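Local coordinates for nicotinate-nucleotide pyrophosphorylase (Ehrlichia chaffeensis, PDB 3L0G), which probably converts quinolinate to nicotinate mononucleotide, with loss of carbon dioxide, in the biosynthesis of NAD(+), at residues Asp215-Val220 / Lys242-Ile247. Residues are numbered along the deposited sequence; the frame is centred on the assembly and turned at random. Where two conformers were deposited one is given.
Sequences DNISQV and KKAVDI
No flat side-chain group enters the contact of I217 with K243, A244 and I247. The two flat amides nearby, N216 and Q219, act within the 215-220 segment. Each is gripped end-on at its oxygen. N216 OD1 accepts from Q219 N at 2.8 Å, with a C=O...N angle of 173°, and so caps the N-terminus of helix 217-225. Q219 OE1 takes the backbone N of D215 at 2.9 Å. The two bonds tie the loop after strand 210-214 to the first turn of the helix.

I217 is the first residue of that turn and carries the contact by both branches. Its CD1 lies 3.8 Å from K243 CG and 3.8 Å from the backbone N of A244. The A244 methyl, CB, is a little farther from I217 CD1, at 4.1 Å. Helices 217-225 and 238-248 are consecutive in the alternating strand-helix order of the C-terminal alpha/beta barrel domain. V220 and A244 both touch L233 on strand 230-234, which links the two helices.

K243 meets I217 at about a right angle, through CB and CG. Its chain bends at chi2 (82°), which leads the ammonium end away. The CG2 branch of I217 reaches I247 CD1 at 3.6 Å. That approach is less certain, because I247 was modelled in two conformers. In the conformer given, I247 also packs on E221 and L224 of helix 217-225.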
ATOM      1  N   ASP C 215      32.895  -5.752 -17.494  1.00 13.19           N
ATOM      2  CA  ASP C 215      33.673  -4.523 -17.494  1.00 14.48           C
ATOM      3  C   ASP C 215      35.015  -4.589 -18.190  1.00 13.43           C
ATOM      4  O   ASP C 215      35.768  -3.642 -18.112  1.00 12.61           O
ATOM      5  CB  ASP C 215      33.776  -3.888 -16.104  1.00 15.67           C
ATOM      6  CG  ASP C 215      34.361  -4.788 -15.089  1.00 20.34           C
ATOM      7  OD1 ASP C 215      35.005  -5.793 -15.469  1.00 23.53           O
ATOM      8  OD2 ASP C 215      34.160  -4.481 -13.884  1.00 28.15           O
ATOM      9  N   ASN C 216      35.292  -5.671 -18.920  1.00 12.97           N
ATOM     10  CA  ASN C 216      36.423  -5.669 -19.852  1.00 12.97           C
ATOM     11  C   ASN C 216      36.187  -6.619 -20.997  1.00 13.13           C
ATOM     12  O   ASN C 216      35.174  -7.339 -21.029  1.00 12.82           O
ATOM     13  CB  ASN C 216      37.745  -5.963 -19.125  1.00 13.28           C
ATOM     14  CG  ASN C 216      37.770  -7.345 -18.497  1.00 13.27           C
ATOM     15  OD1 ASN C 216      37.292  -8.305 -19.083  1.00 15.34           O
ATOM     16  ND2 ASN C 216      38.313  -7.442 -17.300  1.00 16.83           N
ATOM     17  N   ILE C 217      37.107  -6.630 -21.955  1.00 12.97           N
ATOM     18  CA  ILE C 217      36.902  -7.391 -23.175  1.00 12.87           C
ATOM     19  C   ILE C 217      36.984  -8.909 -22.916  1.00 12.63           C
ATOM     20  O   ILE C 217      36.252  -9.719 -23.537  1.00 11.54           O
ATOM     21  CB  ILE C 217      37.923  -6.945 -24.247  1.00 13.56           C
ATOM     22  CG1 ILE C 217      37.472  -5.603 -24.850  1.00 15.33           C
ATOM     23  CG2 ILE C 217      38.136  -8.025 -25.316  1.00 12.85           C
ATOM     24  CD1 ILE C 217      36.168  -5.642 -25.602  1.00 16.26           C
ATOM     25  N   SER C 218      37.883  -9.294 -22.023  1.00 12.06           N
ATOM     26  CA  SER C 218      37.975 -10.688 -21.602  1.00 12.57           C
ATOM     27  C   SER C 218      36.615 -11.209 -21.098  1.00 11.81           C
ATOM     28  O   SER C 218      36.194 -12.287 -21.466  1.00 12.40           O
ATOM     29  CB  SER C 218      39.043 -10.842 -20.505  1.00 12.80           C
ATOM     30  OG  SER C 218      39.110 -12.203 -20.074  1.00 14.92           O
ATOM     31  N   GLN C 219      35.909 -10.430 -20.290  1.00 11.27           N
ATOM     32  CA  GLN C 219      34.586 -10.863 -19.806  1.00 11.14           C
ATOM     33  C   GLN C 219      33.537 -10.904 -20.891  1.00 10.61           C
ATOM     34  O   GLN C 219      32.680 -11.779 -20.888  1.00  9.76           O
ATOM     35  CB  GLN C 219      34.130  -9.981 -18.649  1.00 11.71           C
ATOM     36  CG  GLN C 219      34.970 -10.178 -17.397  1.00 12.92           C
ATOM     37  CD  GLN C 219      34.461  -9.377 -16.242  1.00 13.48           C
ATOM     38  OE1 GLN C 219      34.006  -8.249 -16.420  1.00 16.79           O
ATOM     39  NE2 GLN C 219      34.504  -9.956 -15.045  1.00 13.25           N
ATOM     40  N   VAL C 220      33.621  -9.991 -21.851  1.00 10.31           N
ATOM     41  CA  VAL C 220      32.786 -10.073 -23.035  1.00 10.31           C
ATOM     42  C   VAL C 220      33.063 -11.371 -23.836  1.00 10.77           C
ATOM     43  O   VAL C 220      32.137 -12.098 -24.204  1.00  9.69           O
ATOM     44  CB  VAL C 220      32.990  -8.872 -23.956  1.00 10.01           C
ATOM     45  CG1 VAL C 220      32.257  -9.097 -25.247  1.00  9.55           C
ATOM     46  CG2 VAL C 220      32.517  -7.555 -23.268  1.00 10.10           C
ATOM     47  N   LYS C 242      33.766  -0.069 -28.993  1.00 12.64           N
ATOM     48  CA  LYS C 242      33.917  -0.373 -30.416  1.00 13.23           C
ATOM     49  C   LYS C 242      34.531  -1.753 -30.596  1.00 12.54           C
ATOM     50  O   LYS C 242      34.130  -2.486 -31.471  1.00 11.81           O
ATOM     51  CB  LYS C 242      34.744   0.683 -31.148  1.00 13.56           C
ATOM     52  CG  LYS C 242      33.989   2.004 -31.377  1.00 15.88           C
ATOM     53  CD  LYS C 242      34.915   3.064 -32.044  1.00 17.82           C
ATOM     54  CE  LYS C 242      34.144   4.364 -32.386  1.00 18.95           C
ATOM     55  NZ  LYS C 242      35.023   5.372 -33.096  1.00 22.03           N
ATOM     56  N   LYS C 243      35.472  -2.130 -29.736  1.00 12.67           N
ATOM     57  CA  LYS C 243      36.058  -3.472 -29.837  1.00 13.36           C
ATOM     58  C   LYS C 243      35.031  -4.544 -29.529  1.00 12.68           C
ATOM     59  O   LYS C 243      35.047  -5.606 -30.143  1.00 12.19           O
ATOM     60  CB  LYS C 243      37.263  -3.601 -28.905  1.00 14.59           C
ATOM     61  CG  LYS C 243      37.930  -4.941 -28.866  1.00 17.60           C
ATOM     62  CD  LYS C 243      38.868  -5.081 -30.024  1.00 24.21           C
ATOM     63  CE  LYS C 243      39.319  -6.536 -30.244  1.00 25.79           C
ATOM     64  NZ  LYS C 243      40.386  -6.560 -31.277  1.00 25.37           N
ATOM     65  N   ALA C 244      34.159  -4.282 -28.551  1.00 12.28           N
ATOM     66  CA  ALA C 244      33.155  -5.251 -28.156  1.00 12.54           C
ATOM     67  C   ALA C 244      32.174  -5.491 -29.289  1.00 12.31           C
ATOM     68  O   ALA C 244      31.885  -6.627 -29.614  1.00 12.77           O
ATOM     69  CB  ALA C 244      32.412  -4.790 -26.892  1.00 12.10           C
ATOM     70  N   VAL C 245      31.679  -4.417 -29.898  1.00 12.59           N
ATOM     71  CA  VAL C 245      30.730  -4.520 -31.002  1.00 12.29           C
ATOM     72  C   VAL C 245      31.316  -5.429 -32.080  1.00 13.07           C
ATOM     73  O   VAL C 245      30.629  -6.309 -32.600  1.00 12.84           O
ATOM     74  CB  VAL C 245      30.385  -3.141 -31.612  1.00 11.81           C
ATOM     75  CG1 VAL C 245      29.596  -3.289 -32.908  1.00 11.26           C
ATOM     76  CG2 VAL C 245      29.602  -2.276 -30.613  1.00 11.50           C
ATOM     77  N   ASP C 246      32.594  -5.236 -32.386  1.00 13.45           N
ATOM     78  CA  ASP C 246      33.259  -6.034 -33.405  0.50 13.71           C
ATOM     79  C   ASP C 246      33.321  -7.518 -33.043  1.00 13.84           C
ATOM     80  O   ASP C 246      33.019  -8.391 -33.855  1.00 13.04           O
ATOM     81  CB  ASP C 246      34.671  -5.521 -33.608  0.50 13.89           C
ATOM     82  CG  ASP C 246      35.349  -6.199 -34.741  0.50 13.59           C
ATOM     83  OD1 ASP C 246      34.923  -5.965 -35.886  0.50 13.31           O
ATOM     84  OD2 ASP C 246      36.281  -6.978 -34.471  0.50 14.78           O
ATOM     85  N   ILE C 247      33.740  -7.807 -31.814  1.00 14.11           N
ATOM     86  CA  ILE C 247      33.891  -9.189 -31.341  0.50 13.93           C
ATOM     87  C   ILE C 247      32.536  -9.868 -31.269  1.00 13.94           C
ATOM     88  O   ILE C 247      32.392 -11.010 -31.609  1.00 13.68           O
ATOM     89  CB  ILE C 247      34.520  -9.265 -29.918  0.50 13.85           C
ATOM     90  CG1 ILE C 247      35.981  -8.807 -29.944  0.50 13.86           C
ATOM     91  CG2 ILE C 247      34.443 -10.695 -29.375  0.50 13.02           C
ATOM     92  CD1 ILE C 247      36.590  -8.593 -28.567  0.50 11.11           C
TER